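Local coordinates for chitinase (Paenibacillus sp. FPU-7, PDB 5GZT), which probably catalyses the random endo-hydrolysis of beta-1,4 linkages between N-acetylglucosamine units in chitin and chitodextrins, at residues B[306-311]-B[364-369]; B[375-380]-B[418-423]; B[495-500]-B[532-537]; B[454-459]-B[480-485]. One frame throughout, in Å; residues are numbered along the deposited sequence.

Contact 1. Residues B[306-311]-B[364-369]; sequences YAFGRI and LVSIGG
Gly-309 and Ile-367 make the closest backbone pairing of two parallel strands, their CA atoms 4.4 Å apart. Glycine suits the place, because a side chain at Gly-309 would press on Val-365 CG2. The tight part lies around Phe-308. Its ring is held between Ala-307 CB over one face and, over the other, Gly-368 O and Gly-369 CA, the latter 3.8 Å from the ring centroid in a CH-pi contact. Any side chain on Gly-369 would run into the ring. At the ring edge Ser-366 OG comes within 3.5 Å of Phe-308 CD1; that hydroxyl, anti to its backbone N (chi1 175°), is hydrogen-bonded to Asp-405. Arg-310 bends at chi2 (-65°) and its NE bonds Gly-368 O at 2.8 Å, while NH1 forms a salt bridge with Asp-322. On the far side of that bond, Ile-311 CG1 only reaches Ile-367 CG2 at 4.2 Å.

Tyr-306 lies at the looser end. Tyr-306 N to Leu-364 O (2.9 Å) is a backbone hydrogen bond, but the tyrosine ring turns away and its hydroxyl reaches Asp-344 and Asn-347. These are neighbouring parallel strands of the TIM barrel, and Ser-366 to Gly-369 form the SxGG signature of family 18 glycosidases.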
loop_
_atom_site.group_PDB
_atom_site.type_symbol
_atom_site.label_atom_id
_atom_site.label_comp_id
_atom_site.label_asym_id
_atom_site.label_seq_id
_atom_site.Cartn_x
_atom_site.Cartn_y
_atom_site.Cartn_z
ATOM N N TYR B 306 -7.419 -1.449 -8.723
ATOM C CA TYR B 306 -7.964 -2.333 -9.761
ATOM C C TYR B 306 -7.384 -1.882 -11.064
ATOM O O TYR B 306 -7.595 -0.748 -11.507
ATOM C CB TYR B 306 -9.492 -2.327 -9.799
ATOM C CG TYR B 306 -10.105 -3.392 -10.707
ATOM C CD1 TYR B 306 -10.063 -4.717 -10.352
ATOM C CD2 TYR B 306 -10.705 -3.058 -11.901
ATOM C CE1 TYR B 306 -10.617 -5.698 -11.164
ATOM C CE2 TYR B 306 -11.294 -4.023 -12.712
ATOM C CZ TYR B 306 -11.230 -5.343 -12.347
ATOM O OH TYR B 306 -11.818 -6.304 -13.126
ATOM N N ALA B 307 -6.555 -2.764 -11.657
ATOM C CA ALA B 307 -5.809 -2.444 -12.820
ATOM C C ALA B 307 -6.399 -3.207 -14.031
ATOM O O ALA B 307 -6.060 -4.390 -14.269
ATOM C CB ALA B 307 -4.390 -2.848 -12.608
ATOM N N PHE B 308 -7.216 -2.587 -14.856
ATOM C CA PHE B 308 -7.375 -1.161 -15.051
ATOM C C PHE B 308 -8.779 -0.877 -15.630
ATOM O O PHE B 308 -9.439 -1.746 -16.334
ATOM C CB PHE B 308 -6.420 -0.680 -16.128
ATOM C CG PHE B 308 -4.950 -0.769 -15.753
ATOM C CD1 PHE B 308 -4.376 0.189 -14.906
ATOM C CD2 PHE B 308 -4.131 -1.723 -16.321
ATOM C CE1 PHE B 308 -3.045 0.155 -14.598
ATOM C CE2 PHE B 308 -2.785 -1.800 -16.011
ATOM C CZ PHE B 308 -2.233 -0.871 -15.148
ATOM N N GLY B 309 -9.205 0.350 -15.364
ATOM C CA GLY B 309 -10.181 0.995 -16.193
ATOM C C GLY B 309 -9.564 1.541 -17.431
ATOM O O GLY B 309 -8.397 1.872 -17.462
ATOM N N ARG B 310 -10.378 1.665 -18.484
ATOM C CA ARG B 310 -9.906 2.100 -19.776
ATOM C C ARG B 310 -10.698 3.284 -20.350
ATOM O O ARG B 310 -11.768 3.686 -19.851
ATOM C CB ARG B 310 -9.878 0.911 -20.724
ATOM C CG ARG B 310 -8.793 -0.135 -20.412
ATOM C CD ARG B 310 -7.426 0.483 -20.616
ATOM N NE ARG B 310 -6.279 -0.187 -20.028
ATOM C CZ ARG B 310 -5.538 -1.114 -20.635
ATOM N NH1 ARG B 310 -5.838 -1.554 -21.836
ATOM N NH2 ARG B 310 -4.463 -1.588 -20.029
ATOM N N ILE B 311 -10.153 3.841 -21.409
ATOM C CA ILE B 311 -10.830 4.932 -22.060
ATOM C C ILE B 311 -11.406 4.544 -23.423
ATOM O O ILE B 311 -10.659 4.219 -24.348
ATOM C CB ILE B 311 -9.887 6.104 -22.217
ATOM C CG1 ILE B 311 -9.336 6.471 -20.823
ATOM C CG2 ILE B 311 -10.616 7.288 -22.872
ATOM C CD1 ILE B 311 -8.245 7.496 -20.869
ATOM N N LEU B 364 -9.134 1.616 -5.116
ATOM C CA LEU B 364 -9.226 2.617 -6.148
ATOM C C LEU B 364 -9.268 2.024 -7.517
ATOM O O LEU B 364 -8.802 0.916 -7.725
ATOM C CB LEU B 364 -8.073 3.581 -6.090
ATOM C CG LEU B 364 -7.983 4.604 -4.911
ATOM C CD1 LEU B 364 -7.617 3.990 -3.571
ATOM C CD2 LEU B 364 -6.957 5.636 -5.272
ATOM N N VAL B 365 -9.767 2.791 -8.472
ATOM C CA VAL B 365 -9.751 2.368 -9.831
ATOM C C VAL B 365 -8.547 3.001 -10.391
ATOM O O VAL B 365 -8.364 4.193 -10.223
ATOM C CB VAL B 365 -10.994 2.763 -10.683
ATOM C CG1 VAL B 365 -11.336 4.250 -10.610
ATOM C CG2 VAL B 365 -10.729 2.431 -12.159
ATOM N N SER B 366 -7.724 2.217 -11.100
ATOM C CA SER B 366 -6.612 2.754 -11.786
ATOM C C SER B 366 -6.931 2.790 -13.269
ATOM O O SER B 366 -7.300 1.793 -13.871
ATOM C CB SER B 366 -5.326 1.929 -11.460
ATOM O OG SER B 366 -4.264 2.421 -12.236
ATOM N N ILE B 367 -6.734 3.937 -13.886
ATOM C CA ILE B 367 -7.209 4.117 -15.229
ATOM C C ILE B 367 -6.082 4.229 -16.103
ATOM O O ILE B 367 -5.310 5.102 -15.866
ATOM C CB ILE B 367 -8.070 5.428 -15.338
ATOM C CG1 ILE B 367 -9.248 5.325 -14.352
ATOM C CG2 ILE B 367 -8.565 5.613 -16.783
ATOM C CD1 ILE B 367 -9.965 6.618 -14.102
ATOM N N GLY B 368 -5.981 3.411 -17.154
ATOM C CA GLY B 368 -4.881 3.584 -18.104
ATOM C C GLY B 368 -4.009 2.316 -18.169
ATOM O O GLY B 368 -4.549 1.205 -18.401
ATOM N N GLY B 369 -2.669 2.490 -18.043
ATOM C CA GLY B 369 -1.724 1.388 -18.008
ATOM C C GLY B 369 -0.986 1.344 -19.331
ATOM O O GLY B 369 -1.202 2.193 -20.207
#

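Contact 2. Residues B[375-380]-B[418-423]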
loop_
_atom_site.group_PDB
_atom_site.type_symbol
_atom_site.label_atom_id
_atom_site.label_comp_id
_atom_site.label_asym_id
_atom_site.label_seq_id
_atom_site.Cartn_x
_atom_site.Cartn_y
_atom_site.Cartn_z
ATOM N N PHE B 375 -5.921 8.982 -23.406
ATOM C CA PHE B 375 -5.554 10.132 -22.606
ATOM C C PHE B 375 -5.231 11.433 -23.386
ATOM O O PHE B 375 -5.587 12.467 -22.890
ATOM C CB PHE B 375 -4.365 9.854 -21.638
ATOM C CG PHE B 375 -4.751 9.135 -20.383
ATOM C CD1 PHE B 375 -5.591 9.705 -19.486
ATOM C CD2 PHE B 375 -4.267 7.847 -20.119
ATOM C CE1 PHE B 375 -5.957 9.034 -18.321
ATOM C CE2 PHE B 375 -4.635 7.172 -18.999
ATOM C CZ PHE B 375 -5.481 7.760 -18.083
ATOM N N SER B 376 -4.481 11.411 -24.491
ATOM C CA SER B 376 -4.061 12.650 -25.140
ATOM C C SER B 376 -5.341 13.417 -25.562
ATOM O O SER B 376 -5.563 14.599 -25.142
ATOM C CB SER B 376 -3.104 12.373 -26.292
ATOM O OG SER B 376 -2.422 13.568 -26.682
ATOM N N ASP B 377 -6.252 12.682 -26.236
ATOM C CA ASP B 377 -7.587 13.181 -26.595
ATOM C C ASP B 377 -8.459 13.538 -25.407
ATOM O O ASP B 377 -9.114 14.588 -25.418
ATOM C CB ASP B 377 -8.368 12.193 -27.500
ATOM C CG ASP B 377 -7.790 12.086 -28.880
ATOM O OD1 ASP B 377 -6.797 12.749 -29.246
ATOM O OD2 ASP B 377 -8.334 11.295 -29.646
ATOM N N ALA B 378 -8.507 12.692 -24.386
ATOM C CA ALA B 378 -9.350 12.999 -23.231
ATOM C C ALA B 378 -8.971 14.316 -22.556
ATOM O O ALA B 378 -9.825 14.990 -21.988
ATOM C CB ALA B 378 -9.320 11.880 -22.219
ATOM N N ALA B 379 -7.688 14.643 -22.611
ATOM C CA ALA B 379 -7.141 15.783 -21.899
ATOM C C ALA B 379 -7.111 17.020 -22.786
ATOM O O ALA B 379 -6.707 18.078 -22.309
ATOM C CB ALA B 379 -5.729 15.482 -21.383
ATOM N N LEU B 380 -7.537 16.880 -24.049
ATOM C CA LEU B 380 -7.202 17.855 -25.093
ATOM C C LEU B 380 -7.782 19.265 -24.911
ATOM O O LEU B 380 -7.093 20.254 -25.226
ATOM C CB LEU B 380 -7.659 17.346 -26.472
ATOM C CG LEU B 380 -7.096 18.115 -27.677
ATOM C CD1 LEU B 380 -5.581 18.230 -27.588
ATOM C CD2 LEU B 380 -7.525 17.436 -28.975
ATOM N N VAL B 418 3.768 4.145 -28.780
ATOM C CA VAL B 418 2.889 3.110 -28.249
ATOM C C VAL B 418 1.466 3.631 -28.108
ATOM O O VAL B 418 0.477 2.906 -28.386
ATOM C CB VAL B 418 3.416 2.604 -26.881
ATOM C CG1 VAL B 418 2.416 1.674 -26.197
ATOM C CG2 VAL B 418 4.777 1.943 -27.060
ATOM N N ILE B 419 1.377 4.878 -27.638
ATOM C CA ILE B 419 0.141 5.602 -27.593
ATOM C C ILE B 419 0.321 6.946 -28.290
ATOM O O ILE B 419 1.413 7.412 -28.526
ATOM C CB ILE B 419 -0.396 5.833 -26.168
ATOM C CG1 ILE B 419 0.529 6.796 -25.393
ATOM C CG2 ILE B 419 -0.555 4.502 -25.453
ATOM C CD1 ILE B 419 0.027 7.264 -24.056
ATOM N N LYS B 420 -0.817 7.528 -28.598
ATOM C CA LYS B 420 -0.921 8.832 -29.183
ATOM C C LYS B 420 -0.530 9.850 -28.140
ATOM O O LYS B 420 -0.953 9.753 -26.965
ATOM C CB LYS B 420 -2.372 9.106 -29.577
ATOM C CG LYS B 420 -2.485 10.347 -30.461
ATOM C CD LYS B 420 -3.915 10.845 -30.496
ATOM C CE LYS B 420 -4.056 11.908 -31.590
ATOM N NZ LYS B 420 -5.473 11.949 -31.965
ATOM N N SER B 421 0.288 10.798 -28.572
ATOM C CA SER B 421 0.738 11.900 -27.713
ATOM C C SER B 421 0.991 13.217 -28.497
ATOM O O SER B 421 1.280 13.200 -29.703
ATOM C CB SER B 421 2.060 11.500 -27.077
ATOM O OG SER B 421 3.101 11.379 -28.062
ATOM N N ARG B 422 0.967 14.326 -27.765
ATOM C CA ARG B 422 1.217 15.638 -28.295
ATOM C C ARG B 422 1.935 16.496 -27.249
ATOM O O ARG B 422 1.783 16.243 -26.031
ATOM C CB ARG B 422 -0.111 16.328 -28.520
ATOM C CG ARG B 422 -1.246 15.598 -29.209
ATOM C CD ARG B 422 -2.577 16.264 -28.829
ATOM N NE ARG B 422 -3.638 15.981 -29.787
ATOM C CZ ARG B 422 -4.607 15.077 -29.648
ATOM N NH1 ARG B 422 -4.730 14.300 -28.560
ATOM N NH2 ARG B 422 -5.487 14.938 -30.629
ATOM N N PRO B 423 2.595 17.585 -27.698
ATOM C CA PRO B 423 3.208 18.544 -26.775
ATOM C C PRO B 423 2.302 19.061 -25.669
ATOM O O PRO B 423 2.757 19.239 -24.536
ATOM C CB PRO B 423 3.679 19.654 -27.699
ATOM C CG PRO B 423 4.117 18.889 -28.917
ATOM C CD PRO B 423 3.052 17.820 -29.083
HETATM O O HOH W 1 -2.998 9.145 -25.767
#
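The guanidinium of Arg-422 lies between two aliphatic groups: Leu-380 CD2 sits over one face, 3.6 Å from NH2 of Arg-422, and Lys-420 CE over the opposite one. Its edge is given to oxygen. Asp-377 OD1 lies in the plane and takes both terminal nitrogens of Arg-422, NH1 at 2.7 Å and NH2 at 2.9 Å, in an end-on grip on a single atom. NH1 meets the anti lone pair, the carboxylate being turned 44° from the guanidinium plane. The syn lone pair of the same OD1 accepts Lys-420 NZ at 3.1 Å, so one oxygen serves two cations.

This salt-bridge network joins the short helix 375-378, which follows barrel strand 362-368, to the loop before helix 425-447, and it thus links segments that follow neighbouring strands of the TIM barrel. An extended chain from CG to NE carries the arginine head across to the helix. There Arg-422 NH1 also makes a weak bond to Ser-376 OG, at 3.1 Å, whose stronger partner is Asp-425. A leucine in place of Arg-422 would probably leave Asp-377 with Lys-420 alone to balance it across this contact and set the carboxylate freer to turn. Asp-425 also accepts the backbone N of Arg-422, tying the loop to the start of helix 425-447. Leucine suits the place of Leu-380, since its methyls pack on the arginine from CD to NH2 without competing for its N-H groups.

Contact 3. Residues B[495-500]-B[532-537]; sequences SHHTAV and AFYSRV
His-497 gives up far more surface here than any other residue, and its imidazole is enclosed from several directions. Arg-536 CG lies over one face, 3.8 Å from the ring centroid, a CH-pi contact made by the aliphatic part of the arginine. The arginine chain bends at chi2 (-84°), and its NE forms a salt bridge with Asp-485. Over the opposite face sits Thr-498 CG2. At the ring edge, in plane, His-497 CE1 is 3.0 Å from Tyr-534 O, a short approach of a polarised C-H to a carbonyl.

Ala-532 is the third main contributor: its CB comes within 3.6 Å of His-497 NE2, where a small residue suits the limited space. The Tyr-534 ring lies obliquely to the imidazole; the two ring planes are 37° apart and the centroids 5.0 Å. Strand 534-538 belongs to an antiparallel sheet that follows barrel strand 527-532, consistent with the insertion domain of many family 18 chitinases.

No hydrogen bond crosses between the two segments. The contact therefore rests on CH-pi and van der Waals fit around the imidazole, while the polar ends of Arg-536 and Tyr-534 both turn to Asp-485.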
loop_
_atom_site.group_PDB
_atom_site.type_symbol
_atom_site.label_atom_id
_atom_site.label_comp_id
_atom_site.label_asym_id
_atom_site.label_seq_id
_atom_site.Cartn_x
_atom_site.Cartn_y
_atom_site.Cartn_z
ATOM N N SER B 495 21.440 -5.793 -16.482
ATOM C CA SER B 495 21.483 -5.054 -15.246
ATOM C C SER B 495 20.264 -5.349 -14.422
ATOM O O SER B 495 19.517 -6.272 -14.692
ATOM C CB SER B 495 21.643 -3.527 -15.527
ATOM O OG SER B 495 22.038 -2.824 -14.329
ATOM N N HIS B 496 20.087 -4.620 -13.342
ATOM C CA HIS B 496 18.921 -4.769 -12.434
ATOM C C HIS B 496 17.797 -3.956 -12.920
ATOM O O HIS B 496 18.001 -2.795 -13.350
ATOM C CB HIS B 496 19.261 -4.287 -11.012
ATOM C CG HIS B 496 20.453 -4.959 -10.432
ATOM N ND1 HIS B 496 20.493 -6.321 -10.190
ATOM C CD2 HIS B 496 21.671 -4.483 -10.088
ATOM C CE1 HIS B 496 21.701 -6.655 -9.759
ATOM N NE2 HIS B 496 22.428 -5.549 -9.649
ATOM N N HIS B 497 16.583 -4.502 -12.901
ATOM C CA HIS B 497 15.387 -3.763 -13.349
ATOM C C HIS B 497 14.646 -3.001 -12.261
ATOM O O HIS B 497 13.831 -2.107 -12.598
ATOM C CB HIS B 497 14.438 -4.689 -14.165
ATOM C CG HIS B 497 13.232 -5.204 -13.460
ATOM N ND1 HIS B 497 13.144 -6.481 -12.924
ATOM C CD2 HIS B 497 11.998 -4.675 -13.350
ATOM C CE1 HIS B 497 11.934 -6.673 -12.442
ATOM N NE2 HIS B 497 11.210 -5.598 -12.722
ATOM N N THR B 498 14.875 -3.355 -10.992
ATOM C CA THR B 498 14.084 -2.785 -9.928
ATOM C C THR B 498 14.935 -2.650 -8.644
ATOM O O THR B 498 14.451 -2.721 -7.546
ATOM C CB THR B 498 12.735 -3.482 -9.734
ATOM O OG1 THR B 498 11.875 -2.684 -8.858
ATOM C CG2 THR B 498 12.894 -4.905 -9.157
ATOM N N ALA B 499 16.218 -2.365 -8.830
ATOM C CA ALA B 499 17.109 -2.277 -7.658
ATOM C C ALA B 499 16.890 -1.075 -6.772
ATOM O O ALA B 499 16.484 -0.017 -7.267
ATOM C CB ALA B 499 18.530 -2.273 -8.137
ATOM N N VAL B 500 17.191 -1.235 -5.490
ATOM C CA VAL B 500 17.076 -0.153 -4.548
ATOM C C VAL B 500 18.165 0.934 -4.824
ATOM O O VAL B 500 17.843 2.104 -4.774
ATOM C CB VAL B 500 17.255 -0.604 -3.094
ATOM C CG1 VAL B 500 16.991 0.517 -2.165
ATOM C CG2 VAL B 500 16.309 -1.700 -2.717
ATOM N N ALA B 532 8.418 -4.845 -7.884
ATOM C CA ALA B 532 7.848 -5.753 -8.882
ATOM C C ALA B 532 7.802 -7.201 -8.431
ATOM O O ALA B 532 8.784 -7.698 -7.845
ATOM C CB ALA B 532 8.647 -5.644 -10.152
ATOM N N PHE B 533 6.741 -7.925 -8.790
ATOM C CA PHE B 533 6.586 -9.324 -8.483
ATOM C C PHE B 533 6.847 -10.127 -9.715
ATOM O O PHE B 533 6.311 -11.284 -9.902
ATOM C CB PHE B 533 5.216 -9.641 -7.884
ATOM C CG PHE B 533 4.960 -9.066 -6.489
ATOM C CD1 PHE B 533 5.808 -8.213 -5.832
ATOM C CD2 PHE B 533 3.776 -9.445 -5.826
ATOM C CE1 PHE B 533 5.536 -7.739 -4.578
ATOM C CE2 PHE B 533 3.484 -8.959 -4.567
ATOM C CZ PHE B 533 4.335 -8.064 -3.967
ATOM N N TYR B 534 7.746 -9.582 -10.551
ATOM C CA TYR B 534 8.163 -10.226 -11.767
ATOM C C TYR B 534 9.598 -9.830 -12.089
ATOM O O TYR B 534 10.180 -8.918 -11.434
ATOM C CB TYR B 534 7.171 -9.904 -12.909
ATOM C CG TYR B 534 7.287 -8.453 -13.330
ATOM C CD1 TYR B 534 6.629 -7.462 -12.650
ATOM C CD2 TYR B 534 8.164 -8.079 -14.337
ATOM C CE1 TYR B 534 6.840 -6.092 -12.970
ATOM C CE2 TYR B 534 8.342 -6.731 -14.683
ATOM C CZ TYR B 534 7.673 -5.747 -13.978
ATOM O OH TYR B 534 7.901 -4.438 -14.305
ATOM N N SER B 535 10.218 -10.582 -12.981
ATOM C CA SER B 535 11.569 -10.380 -13.372
ATOM C C SER B 535 11.667 -9.831 -14.811
ATOM O O SER B 535 10.716 -9.994 -15.606
ATOM C CB SER B 535 12.289 -11.706 -13.379
ATOM O OG SER B 535 11.657 -12.630 -14.241
ATOM N N ARG B 536 12.829 -9.296 -15.135
ATOM C CA ARG B 536 13.243 -8.986 -16.520
ATOM C C ARG B 536 14.345 -9.947 -16.839
ATOM O O ARG B 536 15.223 -10.197 -15.965
ATOM C CB ARG B 536 13.728 -7.537 -16.682
ATOM C CG ARG B 536 12.586 -6.564 -16.622
ATOM C CD ARG B 536 11.943 -6.483 -18.052
ATOM N NE ARG B 536 10.662 -5.794 -18.019
ATOM C CZ ARG B 536 9.781 -5.849 -19.003
ATOM N NH1 ARG B 536 10.076 -6.428 -20.146
ATOM N NH2 ARG B 536 8.632 -5.299 -18.837
ATOM N N VAL B 537 14.300 -10.490 -18.071
ATOM C CA VAL B 537 15.092 -11.582 -18.532
ATOM C C VAL B 537 15.926 -11.136 -19.714
ATOM O O VAL B 537 15.407 -10.369 -20.557
ATOM C CB VAL B 537 14.163 -12.749 -18.975
ATOM C CG1 VAL B 537 14.940 -13.931 -19.418
ATOM C CG2 VAL B 537 13.284 -13.225 -17.822
#

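Contact 4. Residues B[454-459]-B[480-485]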
loop_
_atom_site.group_PDB
_atom_site.type_symbol
_atom_site.label_atom_id
_atom_site.label_comp_id
_atom_site.label_asym_id
_atom_site.label_seq_id
_atom_site.Cartn_x
_atom_site.Cartn_y
_atom_site.Cartn_z
ATOM N N ALA B 454 -4.493 10.122 -7.291
ATOM C CA ALA B 454 -3.086 9.683 -7.374
ATOM C C ALA B 454 -2.750 9.373 -8.789
ATOM O O ALA B 454 -3.648 9.228 -9.628
ATOM C CB ALA B 454 -2.835 8.468 -6.449
ATOM N N ILE B 455 -1.463 9.345 -9.092
ATOM C CA ILE B 455 -0.998 8.872 -10.359
ATOM C C ILE B 455 0.101 7.829 -10.197
ATOM O O ILE B 455 0.746 7.767 -9.137
ATOM C CB ILE B 455 -0.452 10.001 -11.258
ATOM C CG1 ILE B 455 0.844 10.619 -10.711
ATOM C CG2 ILE B 455 -1.562 11.035 -11.457
ATOM C CD1 ILE B 455 1.503 11.584 -11.676
ATOM N N ALA B 456 0.307 7.052 -11.256
ATOM C CA ALA B 456 1.576 6.331 -11.495
ATOM C C ALA B 456 2.436 7.099 -12.460
ATOM O O ALA B 456 1.977 7.538 -13.521
ATOM C CB ALA B 456 1.341 4.907 -12.011
ATOM N N ALA B 457 3.713 7.243 -12.106
ATOM C CA ALA B 457 4.656 8.052 -12.860
ATOM C C ALA B 457 5.895 7.275 -13.318
ATOM O O ALA B 457 6.368 6.389 -12.613
ATOM C CB ALA B 457 5.103 9.174 -11.963
ATOM N N GLY B 458 6.454 7.714 -14.427
ATOM C CA GLY B 458 7.630 7.169 -14.991
ATOM C C GLY B 458 8.825 7.520 -14.174
ATOM O O GLY B 458 8.903 8.600 -13.537
ATOM N N ALA B 459 9.803 6.614 -14.229
ATOM C CA ALA B 459 11.050 6.818 -13.523
ATOM C C ALA B 459 12.020 7.669 -14.318
ATOM O O ALA B 459 12.939 8.276 -13.751
ATOM C CB ALA B 459 11.676 5.477 -13.100
ATOM N N ASN B 480 2.748 7.400 -7.232
ATOM C CA ASN B 480 3.265 6.014 -7.331
ATOM C C ASN B 480 4.404 5.865 -8.330
ATOM O O ASN B 480 4.166 5.871 -9.542
ATOM C CB ASN B 480 2.148 5.092 -7.732
ATOM C CG ASN B 480 1.010 5.139 -6.779
ATOM O OD1 ASN B 480 -0.071 5.593 -7.135
ATOM N ND2 ASN B 480 1.210 4.639 -5.580
ATOM N N LEU B 481 5.643 5.765 -7.848
ATOM C CA LEU B 481 6.781 5.731 -8.746
ATOM C C LEU B 481 7.039 4.348 -9.313
ATOM O O LEU B 481 7.248 3.396 -8.568
ATOM C CB LEU B 481 8.043 6.215 -8.069
ATOM C CG LEU B 481 8.136 7.620 -7.505
ATOM C CD1 LEU B 481 9.407 7.730 -6.629
ATOM C CD2 LEU B 481 8.181 8.584 -8.693
ATOM N N MET B 482 7.068 4.268 -10.623
ATOM C CA MET B 482 7.271 3.042 -11.358
ATOM C C MET B 482 8.747 2.715 -11.435
ATOM O O MET B 482 9.351 2.712 -12.487
ATOM C CB MET B 482 6.598 3.121 -12.729
ATOM C CG MET B 482 5.082 3.032 -12.563
ATOM S SD MET B 482 4.132 2.824 -14.107
ATOM C CE MET B 482 4.542 4.352 -14.860
ATOM N N THR B 483 9.294 2.426 -10.252
ATOM C CA THR B 483 10.685 2.115 -10.099
ATOM C C THR B 483 10.941 0.598 -10.412
ATOM O O THR B 483 11.535 -0.119 -9.585
ATOM C CB THR B 483 11.190 2.506 -8.702
ATOM O OG1 THR B 483 10.289 2.027 -7.703
ATOM C CG2 THR B 483 11.388 4.080 -8.626
ATOM N N TYR B 484 10.587 0.193 -11.636
ATOM C CA TYR B 484 10.781 -1.149 -12.158
ATOM C C TYR B 484 10.796 -1.013 -13.656
ATOM O O TYR B 484 10.599 0.109 -14.165
ATOM C CB TYR B 484 9.704 -2.089 -11.644
ATOM C CG TYR B 484 8.277 -1.607 -11.674
ATOM C CD1 TYR B 484 7.608 -1.426 -12.874
ATOM C CD2 TYR B 484 7.579 -1.368 -10.489
ATOM C CE1 TYR B 484 6.291 -1.044 -12.899
ATOM C CE2 TYR B 484 6.263 -0.956 -10.502
ATOM C CZ TYR B 484 5.612 -0.798 -11.698
ATOM O OH TYR B 484 4.278 -0.403 -11.714
ATOM N N ASP B 485 11.105 -2.079 -14.362
ATOM C CA ASP B 485 11.523 -2.048 -15.713
ATOM C C ASP B 485 12.591 -1.008 -16.006
ATOM O O ASP B 485 12.632 -0.472 -17.105
ATOM C CB ASP B 485 10.304 -1.778 -16.630
ATOM C CG ASP B 485 9.204 -2.802 -16.424
ATOM O OD1 ASP B 485 9.471 -4.015 -16.210
ATOM O OD2 ASP B 485 8.053 -2.366 -16.368
HETATM O O HOH W 2 9.130 3.821 -15.090
#
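Met-482 folds over the peptide of Ala-457: the bend at chi3 (-64°) brings its CE back to within 3.5 Å of Ala-457 O, while SD lies 4.1 Å from Ala-456 CB. Methionine suits the place because its unbranched, flexible chain can bend in this way and lay its methyl on the peptide. Beneath it the two strands pair in parallel. Asn-480 N bonds Ile-455 O at 2.8 Å, and Asn-480 O in turn accepts Ala-457 N. The pairing ends with Met-482 N, which bonds Ala-457 O at 3.0 Å. The small Ala-456 lets the strands approach closely: Ala-456 CA is 4.5 Å from Asn-480 CA, with both side chains on the same side of the sheet. On the other side Ala-457 and Leu-481 pack against Tyr-517 of helix 510-519.

Past Met-482 the direct pairing gives way to a water, which accepts from Ala-459 N and donates to Met-482 O at 2.8 Å. Inverse gamma turns centred on Met-482 and Thr-483 curl the chain here. An alanine in place of Met-482 would probably open a gap over the Ala-457 peptide and deprive Glu-409 and Tyr-410, which the side chain also touches, of a packing surface.

Farther out, Thr-483 fixes the turn: its OG1 bonds Gly-530 O, and its carbonyl accepts Thr-498 OG1. Tyr-517 OH holds Gly-458 O. The strands are fixed by backbone bonds, and the apolar Met-482 packs beside Glu-409, the last residue of the DxxDxDxE signature of family 18.

How the contacts relate
All four contacts lie in the first of the two family 18 domains and come along the chain in the order 1, 2, 4, 3. Contacts 1 and 4 each join adjacent parallel strands of the TIM barrel; their centres are 14 Å apart, with strand 403-407 between them. Contact 2 lies 16 Å from contact 1, centre to centre, on the segments that follow strands 362-368 and 403-407, and Phe-375 packs on Gly-368. Contact 3, 14 Å from contact 4 between centres, meets it through Asp-485 and Thr-483 and leads to the antiparallel sheet. The barrel strands of contacts 1 and 4 carry at their C-terminal ends the loops where the active site probably lies.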